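Local coordinates for uncharacterized protein A6V7T0 (Pseudomonas aeruginosa, PDB 3K12) that is of unknown function but belongs to the YjgF-like endoribonuclease L-PSP family, small alpha/beta proteins that assemble here as a trimer, at residues M14-A28 with Q41-V53. Numbering follows the deposited sequence.
Sequences MALHGNTVYIGGQVA and QILENIDRLLQSV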
# COMPACT_ATOMS: atom_id res chain seq x y z
N MSE D 14 1.31 -4.14 14.77
CA MSE D 14 0.15 -4.78 14.22
C MSE D 14 -1.14 -4.19 14.77
O MSE D 14 -1.23 -3.90 15.96
CB MSE D 14 0.24 -6.31 14.45
CG MSE D 14 -0.97 -7.07 13.97
SE MSE D 14 -0.74 -9.00 14.02
CE MSE D 14 -0.34 -9.22 15.96
N ALA D 15 -2.14 -4.05 13.92
CA ALA D 15 -3.47 -3.63 14.34
C ALA D 15 -4.51 -4.58 13.77
O ALA D 15 -4.44 -4.94 12.57
CB ALA D 15 -3.77 -2.16 13.92
N LEU D 16 -5.45 -5.02 14.60
CA LEU D 16 -6.53 -5.89 14.20
C LEU D 16 -7.82 -5.07 14.18
O LEU D 16 -8.14 -4.37 15.17
CB LEU D 16 -6.63 -7.06 15.19
CG LEU D 16 -6.70 -8.56 14.90
CD1 LEU D 16 -7.27 -9.25 16.13
CD2 LEU D 16 -7.50 -8.90 13.64
N HIS D 17 -8.54 -5.14 13.08
CA HIS D 17 -9.85 -4.49 12.93
C HIS D 17 -10.85 -5.53 12.50
O HIS D 17 -10.86 -5.94 11.35
CB HIS D 17 -9.77 -3.40 11.88
CG HIS D 17 -11.07 -2.68 11.68
ND1 HIS D 17 -11.54 -2.33 10.43
CD2 HIS D 17 -12.01 -2.27 12.57
CE1 HIS D 17 -12.70 -1.71 10.56
NE2 HIS D 17 -13.01 -1.66 11.85
N GLY D 18 -11.64 -6.02 13.46
CA GLY D 18 -12.52 -7.14 13.19
C GLY D 18 -11.66 -8.33 12.78
O GLY D 18 -10.73 -8.72 13.51
N ASN D 19 -11.89 -8.85 11.58
CA ASN D 19 -11.06 -9.97 11.13
C ASN D 19 -10.05 -9.60 10.03
O ASN D 19 -9.60 -10.44 9.26
CB ASN D 19 -11.93 -11.16 10.76
CG ASN D 19 -12.55 -11.82 11.99
OD1 ASN D 19 -11.93 -11.92 13.07
ND2 ASN D 19 -13.78 -12.26 11.85
N THR D 20 -9.68 -8.33 9.99
CA THR D 20 -8.61 -7.88 9.10
C THR D 20 -7.41 -7.44 9.92
O THR D 20 -7.55 -6.74 10.93
CB THR D 20 -9.09 -6.76 8.18
OG1 THR D 20 -10.22 -7.22 7.44
CG2 THR D 20 -8.01 -6.36 7.18
N VAL D 21 -6.23 -7.90 9.52
CA VAL D 21 -4.98 -7.65 10.20
C VAL D 21 -4.12 -6.71 9.38
O VAL D 21 -3.92 -6.93 8.18
CB VAL D 21 -4.19 -8.99 10.29
CG1 VAL D 21 -2.83 -8.79 10.94
CG2 VAL D 21 -5.04 -10.05 11.01
N TYR D 22 -3.59 -5.67 10.02
CA TYR D 22 -2.64 -4.75 9.39
C TYR D 22 -1.32 -4.89 10.10
O TYR D 22 -1.27 -4.76 11.32
CB TYR D 22 -3.12 -3.26 9.47
CG TYR D 22 -4.43 -3.06 8.74
CD1 TYR D 22 -4.45 -2.60 7.42
CD2 TYR D 22 -5.63 -3.40 9.32
CE1 TYR D 22 -5.66 -2.47 6.69
CE2 TYR D 22 -6.86 -3.27 8.62
CZ TYR D 22 -6.85 -2.82 7.29
OH TYR D 22 -8.03 -2.69 6.59
N ILE D 23 -0.26 -5.16 9.35
CA ILE D 23 1.09 -5.19 9.88
C ILE D 23 1.92 -4.13 9.14
O ILE D 23 1.97 -4.12 7.90
CB ILE D 23 1.72 -6.61 9.74
CG1 ILE D 23 0.96 -7.60 10.62
CG2 ILE D 23 3.20 -6.54 10.11
CD1 ILE D 23 1.37 -9.06 10.35
N GLY D 24 2.53 -3.26 9.91
CA GLY D 24 3.32 -2.14 9.40
C GLY D 24 4.65 -2.55 8.81
O GLY D 24 4.95 -3.76 8.74
N GLY D 25 5.45 -1.57 8.44
CA GLY D 25 6.70 -1.83 7.73
C GLY D 25 7.59 -2.80 8.48
O GLY D 25 7.95 -2.57 9.65
N GLN D 26 7.91 -3.89 7.82
CA GLN D 26 8.74 -4.94 8.40
C GLN D 26 10.10 -4.98 7.73
O GLN D 26 10.19 -5.12 6.50
CB GLN D 26 8.07 -6.30 8.20
CG GLN D 26 6.78 -6.48 9.02
CD GLN D 26 7.03 -6.37 10.49
OE1 GLN D 26 7.87 -7.07 11.03
NE2 GLN D 26 6.31 -5.47 11.17
N VAL D 27 11.16 -4.87 8.54
CA VAL D 27 12.55 -4.95 8.04
C VAL D 27 13.31 -5.98 8.88
O VAL D 27 12.82 -6.40 9.93
CB VAL D 27 13.27 -3.60 8.10
CG1 VAL D 27 12.52 -2.58 7.24
CG2 VAL D 27 13.36 -3.11 9.55
N ALA D 28 14.48 -6.39 8.42
CA ALA D 28 15.25 -7.43 9.11
C ALA D 28 15.83 -6.89 10.41
O ALA D 28 16.48 -5.85 10.41
CB ALA D 28 16.38 -7.93 8.21
N GLN D 41 13.98 -13.48 7.53
CA GLN D 41 13.76 -12.81 8.83
C GLN D 41 12.41 -12.09 8.88
O GLN D 41 11.66 -12.21 9.86
CB GLN D 41 14.84 -11.80 9.16
CG GLN D 41 16.21 -12.38 9.55
CD GLN D 41 17.20 -11.28 9.80
OE1 GLN D 41 17.00 -10.43 10.66
NE2 GLN D 41 18.28 -11.26 9.01
N ILE D 42 12.12 -11.35 7.81
CA ILE D 42 10.89 -10.58 7.72
C ILE D 42 9.68 -11.49 7.65
O ILE D 42 8.73 -11.30 8.39
CB ILE D 42 10.94 -9.62 6.51
CG1 ILE D 42 11.92 -8.47 6.77
CG2 ILE D 42 9.52 -9.09 6.18
CD1 ILE D 42 12.35 -7.77 5.51
N LEU D 43 9.71 -12.50 6.77
CA LEU D 43 8.60 -13.40 6.69
C LEU D 43 8.39 -14.18 7.97
O LEU D 43 7.24 -14.47 8.33
CB LEU D 43 8.73 -14.35 5.48
CG LEU D 43 8.63 -13.63 4.12
CD1 LEU D 43 9.11 -14.60 3.01
CD2 LEU D 43 7.20 -13.24 3.85
N GLU D 44 9.49 -14.52 8.67
CA GLU D 44 9.30 -15.19 9.95
C GLU D 44 8.64 -14.28 10.99
O GLU D 44 7.76 -14.74 11.74
CB GLU D 44 10.58 -15.76 10.53
CG GLU D 44 10.29 -16.35 11.89
CD GLU D 44 11.38 -17.19 12.43
OE1 GLU D 44 11.07 -18.31 12.91
OE2 GLU D 44 12.54 -16.72 12.40
N ASN D 45 9.03 -13.01 11.04
CA ASN D 45 8.40 -12.11 12.01
C ASN D 45 6.93 -11.88 11.66
O ASN D 45 6.05 -11.84 12.55
CB ASN D 45 9.12 -10.76 12.09
CG ASN D 45 8.72 -9.99 13.35
OD1 ASN D 45 8.86 -10.52 14.47
ND2 ASN D 45 8.21 -8.76 13.18
N ILE D 46 6.61 -11.78 10.36
CA ILE D 46 5.21 -11.75 9.95
C ILE D 46 4.44 -12.98 10.42
O ILE D 46 3.31 -12.89 10.90
CB ILE D 46 5.08 -11.51 8.41
CG1 ILE D 46 5.54 -10.08 8.07
CG2 ILE D 46 3.67 -11.72 7.91
CD1 ILE D 46 5.98 -9.90 6.61
N ASP D 47 5.07 -14.15 10.26
CA ASP D 47 4.46 -15.41 10.68
C ASP D 47 4.10 -15.37 12.16
O ASP D 47 3.03 -15.79 12.57
CB ASP D 47 5.42 -16.59 10.40
CG ASP D 47 4.70 -17.81 9.83
OD1 ASP D 47 3.94 -17.68 8.88
OD2 ASP D 47 4.94 -18.95 10.30
N ARG D 48 5.07 -14.91 12.96
CA ARG D 48 4.92 -14.86 14.43
C ARG D 48 3.77 -13.94 14.78
O ARG D 48 2.90 -14.29 15.57
CB ARG D 48 6.20 -14.39 15.07
CG ARG D 48 6.10 -14.19 16.58
CD ARG D 48 7.38 -13.59 17.14
NE ARG D 48 7.57 -12.21 16.72
CZ ARG D 48 6.93 -11.16 17.26
NH1 ARG D 48 7.18 -9.95 16.81
NH2 ARG D 48 6.04 -11.32 18.22
N LEU D 49 3.76 -12.76 14.14
CA LEU D 49 2.71 -11.80 14.39
C LEU D 49 1.34 -12.33 14.01
O LEU D 49 0.40 -12.27 14.81
CB LEU D 49 3.01 -10.50 13.64
CG LEU D 49 4.10 -9.60 14.22
CD1 LEU D 49 4.56 -8.53 13.24
CD2 LEU D 49 3.61 -8.97 15.52
N LEU D 50 1.23 -12.93 12.81
CA LEU D 50 -0.03 -13.50 12.37
C LEU D 50 -0.52 -14.58 13.32
O LEU D 50 -1.66 -14.60 13.72
CB LEU D 50 0.12 -14.11 10.97
CG LEU D 50 0.26 -13.06 9.88
CD1 LEU D 50 0.64 -13.73 8.56
CD2 LEU D 50 -1.03 -12.15 9.75
N GLN D 51 0.36 -15.51 13.67
CA GLN D 51 -0.09 -16.63 14.50
C GLN D 51 -0.52 -16.19 15.90
O GLN D 51 -1.42 -16.80 16.50
CB GLN D 51 0.99 -17.71 14.56
CG GLN D 51 1.17 -18.39 13.21
CD GLN D 51 2.09 -19.58 13.21
OE1 GLN D 51 2.29 -20.21 12.15
NE2 GLN D 51 2.64 -19.93 14.37
N SER D 52 0.09 -15.10 16.38
CA SER D 52 -0.25 -14.58 17.72
C SER D 52 -1.71 -14.15 17.82
O SER D 52 -2.25 -14.06 18.94
CB SER D 52 0.69 -13.45 18.14
OG SER D 52 0.33 -12.21 17.54
N VAL D 53 -2.34 -13.83 16.69
CA VAL D 53 -3.75 -13.45 16.66
C VAL D 53 -4.66 -14.46 15.99
O VAL D 53 -5.82 -14.20 15.76
CB VAL D 53 -3.96 -12.01 16.08
CG1 VAL D 53 -3.24 -11.01 16.96
CG2 VAL D 53 -3.50 -11.91 14.64
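Gln26 and Asn45 join the beta-hairpin of strands 14-17 and 20-26 to helix 41-52, which packs nearly antiparallel to strand 20-26 (161°) on the mixed sheet of this YjgF-like fold. Their side chains cross at about a right angle, the amide planes 26° apart. Asn45 ND2 donates to Gln26 OE1 over 2.8 Å, tilted from the carbonyl plane of the acceptor. Gln26 CG lies beside its own backbone N, and a bend at chi2 turns the amide so that NE2 reaches Gly24 O at 3.3 Å, from above that carbonyl plane. Arg48 NE and NH1 both donate to Asn45 OD1; with ND2 given to Gln26, both ends of the amide are held. Arg48 is itself salt-bridged to Glu6. Nearer the backbone, Gln26 CG lies against Ile46 CG1, 3.9 Å apart, while Ile42 reaches the backbone of Gln26 and Val27. Ile23 CD1 touches both Leu49 CB and Leu50 CD2, crossing Leu50 nearly perpendicularly; Val21 CG1 meets the same Leu50 methyl at 4.0 Å. Selenomethionine Met14, extended with CG anti to the backbone N (chi1 177°) and then bent at chi3, drops its CE between Leu49 CD2 and Val53 CG1, 3.6 Å from the latter. Met14 CE also lies 3.4 Å from Ser52 OG, whose hydroxyl donates to Leu49 O.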